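Side-chain contact in cell division control protein 73 (PDB 3V46), which serves as a subunit of the yeast PAF1 complex in transcription elongation, its C-terminal Ras-like domain promoting association of that complex with chromatin: residues 137-142 against 150-155. Sequence-based numbering, arbitrary orientation.
Sequences EKVELD and VEVVRY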
ATOM      1  N   GLU A 137      -5.996  -7.813   2.581  1.00 17.73           N
ATOM      2  CA  GLU A 137      -5.158  -8.939   2.249  1.00 18.82           C
ATOM      3  C   GLU A 137      -3.957  -8.939   3.183  1.00 18.87           C
ATOM      4  O   GLU A 137      -3.251  -7.947   3.276  1.00 18.02           O
ATOM      5  CB  GLU A 137      -4.723  -8.836   0.792  1.00 25.30           C
ATOM      6  CG  GLU A 137      -3.843  -9.951   0.327  1.00 30.68           C
ATOM      7  CD  GLU A 137      -3.755 -10.024  -1.180  1.00 37.43           C
ATOM      8  OE1 GLU A 137      -2.753 -10.560  -1.668  1.00 40.93           O
ATOM      9  OE2 GLU A 137      -4.673  -9.549  -1.880  1.00 38.79           O
ATOM     10  N   LYS A 138      -3.756 -10.036   3.906  1.00 19.94           N
ATOM     11  CA  LYS A 138      -2.625 -10.171   4.810  1.00 19.06           C
ATOM     12  C   LYS A 138      -1.472 -10.824   4.060  1.00 19.72           C
ATOM     13  O   LYS A 138      -1.623 -11.915   3.495  1.00 26.00           O
ATOM     14  CB  LYS A 138      -2.999 -11.033   6.021  1.00 20.60           C
ATOM     15  CG  LYS A 138      -4.043 -10.423   6.954  1.00 20.73           C
ATOM     16  CD  LYS A 138      -5.472 -10.636   6.471  1.00 21.37           C
ATOM     17  CE  LYS A 138      -6.461  -9.934   7.395  1.00 22.64           C
ATOM     18  NZ  LYS A 138      -7.853  -9.956   6.895  1.00 25.06           N
ATOM     19  N   VAL A 139      -0.310 -10.176   4.082  1.00 18.50           N
ATOM     20  CA  VAL A 139       0.844 -10.631   3.326  1.00 19.00           C
ATOM     21  C   VAL A 139       2.040 -10.792   4.264  1.00 19.01           C
ATOM     22  O   VAL A 139       2.393  -9.862   4.995  1.00 18.46           O
ATOM     23  CB  VAL A 139       1.184  -9.625   2.208  1.00 19.82           C
ATOM     24  CG1 VAL A 139       2.364 -10.118   1.387  1.00 22.84           C
ATOM     25  CG2 VAL A 139      -0.028  -9.393   1.322  1.00 22.28           C
ATOM     26  N   GLU A 140       2.652 -11.976   4.246  1.00 21.83           N
ATOM     27  CA  GLU A 140       3.775 -12.284   5.128  1.00 24.50           C
ATOM     28  C   GLU A 140       5.121 -12.127   4.433  1.00 20.06           C
ATOM     29  O   GLU A 140       5.277 -12.469   3.258  1.00 20.76           O
ATOM     30  CB  GLU A 140       3.653 -13.712   5.680  1.00 31.32           C
ATOM     31  CG  GLU A 140       2.590 -13.855   6.756  1.00 38.92           C
ATOM     32  CD  GLU A 140       2.505 -15.257   7.349  1.00 42.84           C
ATOM     33  OE1 GLU A 140       1.501 -15.543   8.031  1.00 47.49           O
ATOM     34  OE2 GLU A 140       3.431 -16.064   7.142  1.00 41.85           O
ATOM     35  N   LEU A 141       6.081 -11.587   5.175  1.00 20.69           N
ATOM     36  CA  LEU A 141       7.482 -11.552   4.763  1.00 20.45           C
ATOM     37  C   LEU A 141       8.300 -12.303   5.807  1.00 22.63           C
ATOM     38  O   LEU A 141       7.980 -12.251   6.998  1.00 23.50           O
ATOM     39  CB  LEU A 141       7.995 -10.110   4.668  1.00 22.59           C
ATOM     40  CG  LEU A 141       7.350  -9.212   3.626  1.00 27.58           C
ATOM     41  CD1 LEU A 141       7.923  -7.810   3.744  1.00 29.71           C
ATOM     42  CD2 LEU A 141       7.569  -9.769   2.235  1.00 33.77           C
ATOM     43  N   ASP A 142       9.346 -13.000   5.371  1.00 23.23           N
ATOM     44  CA  ASP A 142      10.264 -13.652   6.302  1.00 24.17           C
ATOM     45  C   ASP A 142      11.075 -12.579   7.022  1.00 24.83           C
ATOM     46  O   ASP A 142      11.513 -11.615   6.412  1.00 25.77           O
ATOM     47  CB  ASP A 142      11.230 -14.586   5.567  1.00 26.48           C
ATOM     48  CG  ASP A 142      10.578 -15.880   5.090  1.00 32.65           C
ATOM     49  OD1 ASP A 142       9.520 -16.284   5.627  1.00 31.44           O
ATOM     50  OD2 ASP A 142      11.162 -16.515   4.182  1.00 33.12           O
ATOM     51  N   VAL A 150      11.054 -11.808  -4.137  1.00 23.81           N
ATOM     52  CA  VAL A 150      10.759 -11.636  -5.553  1.00 25.73           C
ATOM     53  C   VAL A 150       9.331 -12.072  -5.860  1.00 25.05           C
ATOM     54  O   VAL A 150       8.605 -11.392  -6.597  1.00 23.41           O
ATOM     55  CB  VAL A 150      11.758 -12.410  -6.439  1.00 27.51           C
ATOM     56  CG1 VAL A 150      11.164 -12.661  -7.815  1.00 32.79           C
ATOM     57  CG2 VAL A 150      13.056 -11.631  -6.550  1.00 32.62           C
ATOM     58  N   GLU A 151       8.928 -13.198  -5.290  1.00 26.08           N
ATOM     59  CA  GLU A 151       7.604 -13.746  -5.544  1.00 25.69           C
ATOM     60  C   GLU A 151       6.532 -12.942  -4.820  1.00 25.04           C
ATOM     61  O   GLU A 151       5.454 -12.715  -5.365  1.00 23.66           O
ATOM     62  CB  GLU A 151       7.537 -15.222  -5.130  1.00 31.12           C
ATOM     63  CG  GLU A 151       6.128 -15.813  -5.110  1.00 39.51           C
ATOM     64  CD  GLU A 151       5.534 -16.009  -6.496  1.00 51.01           C
ATOM     65  OE1 GLU A 151       6.274 -15.876  -7.497  1.00 52.93           O
ATOM     66  OE2 GLU A 151       4.319 -16.304  -6.580  1.00 55.40           O
ATOM     67  N   VAL A 152       6.832 -12.495  -3.602  1.00 21.58           N
ATOM     68  CA  VAL A 152       5.885 -11.664  -2.860  1.00 20.07           C
ATOM     69  C   VAL A 152       5.605 -10.390  -3.649  1.00 19.61           C
ATOM     70  O   VAL A 152       4.461  -9.975  -3.794  1.00 18.48           O
ATOM     71  CB  VAL A 152       6.394 -11.310  -1.451  1.00 20.20           C
ATOM     72  CG1 VAL A 152       5.491 -10.276  -0.797  1.00 22.44           C
ATOM     73  CG2 VAL A 152       6.458 -12.547  -0.588  1.00 26.23           C
ATOM     74  N   VAL A 153       6.649  -9.779  -4.185  1.00 19.05           N
ATOM     75  CA  VAL A 153       6.473  -8.539  -4.927  1.00 17.26           C
ATOM     76  C   VAL A 153       5.741  -8.765  -6.248  1.00 19.38           C
ATOM     77  O   VAL A 153       4.888  -7.961  -6.622  1.00 18.39           O
ATOM     78  CB  VAL A 153       7.822  -7.823  -5.130  1.00 18.33           C
ATOM     79  CG1 VAL A 153       7.674  -6.620  -6.032  1.00 19.97           C
ATOM     80  CG2 VAL A 153       8.385  -7.418  -3.769  1.00 17.83           C
ATOM     81  N   ARG A 154       6.050  -9.860  -6.940  1.00 19.03           N
ATOM     82  CA  ARG A 154       5.365 -10.180  -8.182  1.00 20.53           C
ATOM     83  C   ARG A 154       3.883 -10.359  -7.885  1.00 19.73           C
ATOM     84  O   ARG A 154       3.018  -9.850  -8.605  1.00 21.86           O
ATOM     85  CB  ARG A 154       5.941 -11.450  -8.824  1.00 23.65           C
ATOM     86  CG  ARG A 154       5.199 -11.886 -10.064  1.00 30.90           C
ATOM     87  CD  ARG A 154       5.770 -13.178 -10.651  1.00 37.44           C
ATOM     88  NE  ARG A 154       7.170 -13.036 -11.054  1.00 45.45           N
ATOM     89  CZ  ARG A 154       8.202 -13.612 -10.439  1.00 49.72           C
ATOM     90  NH1 ARG A 154       8.012 -14.394  -9.380  1.00 50.23           N
ATOM     91  NH2 ARG A 154       9.432 -13.412 -10.893  1.00 50.27           N
ATOM     92  N   TYR A 155       3.593 -11.064  -6.805  1.00 23.29           N
ATOM     93  CA  TYR A 155       2.213 -11.297  -6.418  1.00 22.58           C
ATOM     94  C   TYR A 155       1.523  -9.996  -6.031  1.00 20.56           C
ATOM     95  O   TYR A 155       0.356  -9.779  -6.350  1.00 20.16           O
ATOM     96  CB  TYR A 155       2.129 -12.285  -5.261  1.00 26.81           C
ATOM     97  CG  TYR A 155       0.718 -12.384  -4.759  1.00 37.62           C
ATOM     98  CD1 TYR A 155      -0.231 -13.128  -5.438  1.00 44.29           C
ATOM     99  CD2 TYR A 155       0.318 -11.675  -3.647  1.00 38.80           C
ATOM    100  CE1 TYR A 155      -1.534 -13.187  -4.993  1.00 46.20           C
ATOM    101  CE2 TYR A 155      -0.968 -11.724  -3.198  1.00 43.37           C
ATOM    102  CZ  TYR A 155      -1.898 -12.482  -3.871  1.00 46.02           C
ATOM    103  OH  TYR A 155      -3.201 -12.529  -3.418  1.00 49.13           O
TER
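Val152 reaches from helix 150-155 into the face of strand 137-141, and its branches part company at CB, which itself lies 4.2 Å from Leu141 CD2. CG1 stands anti to the backbone N (chi1 171°) and lies against two strand side chains: Leu141 CD2 is 3.7 Å from Val152 CG1, and Val139 CG1 touches the same methyl at 3.8 Å, the two valines passing alongside each other head to tail. CG2, beside the backbone N, lies 4.0 Å from Glu140 O and also borders Leu141 CD2. This is the last strand of the mixed sheet in the Ras-like fold, hydrogen-bonded along its inner edge to strand 116-122; the chain then turns back into helix 149-166, which packs over it nearly antiparallel, the axes of strand 137-141 and helix 150-155 coming within 9.8 Å. Phe35 of helix 32-38 also touches both Leu141 and Val152. One turn on from Val152, Tyr155 meets Glu137 from the opposite direction. Its OH is placed to donate to Glu137 OE1 at 2.7 Å, but that oxygen sits too close to the ring edge in the model, so the bond is doubtful. The other oxygen, OE2, forms a salt bridge with Lys116.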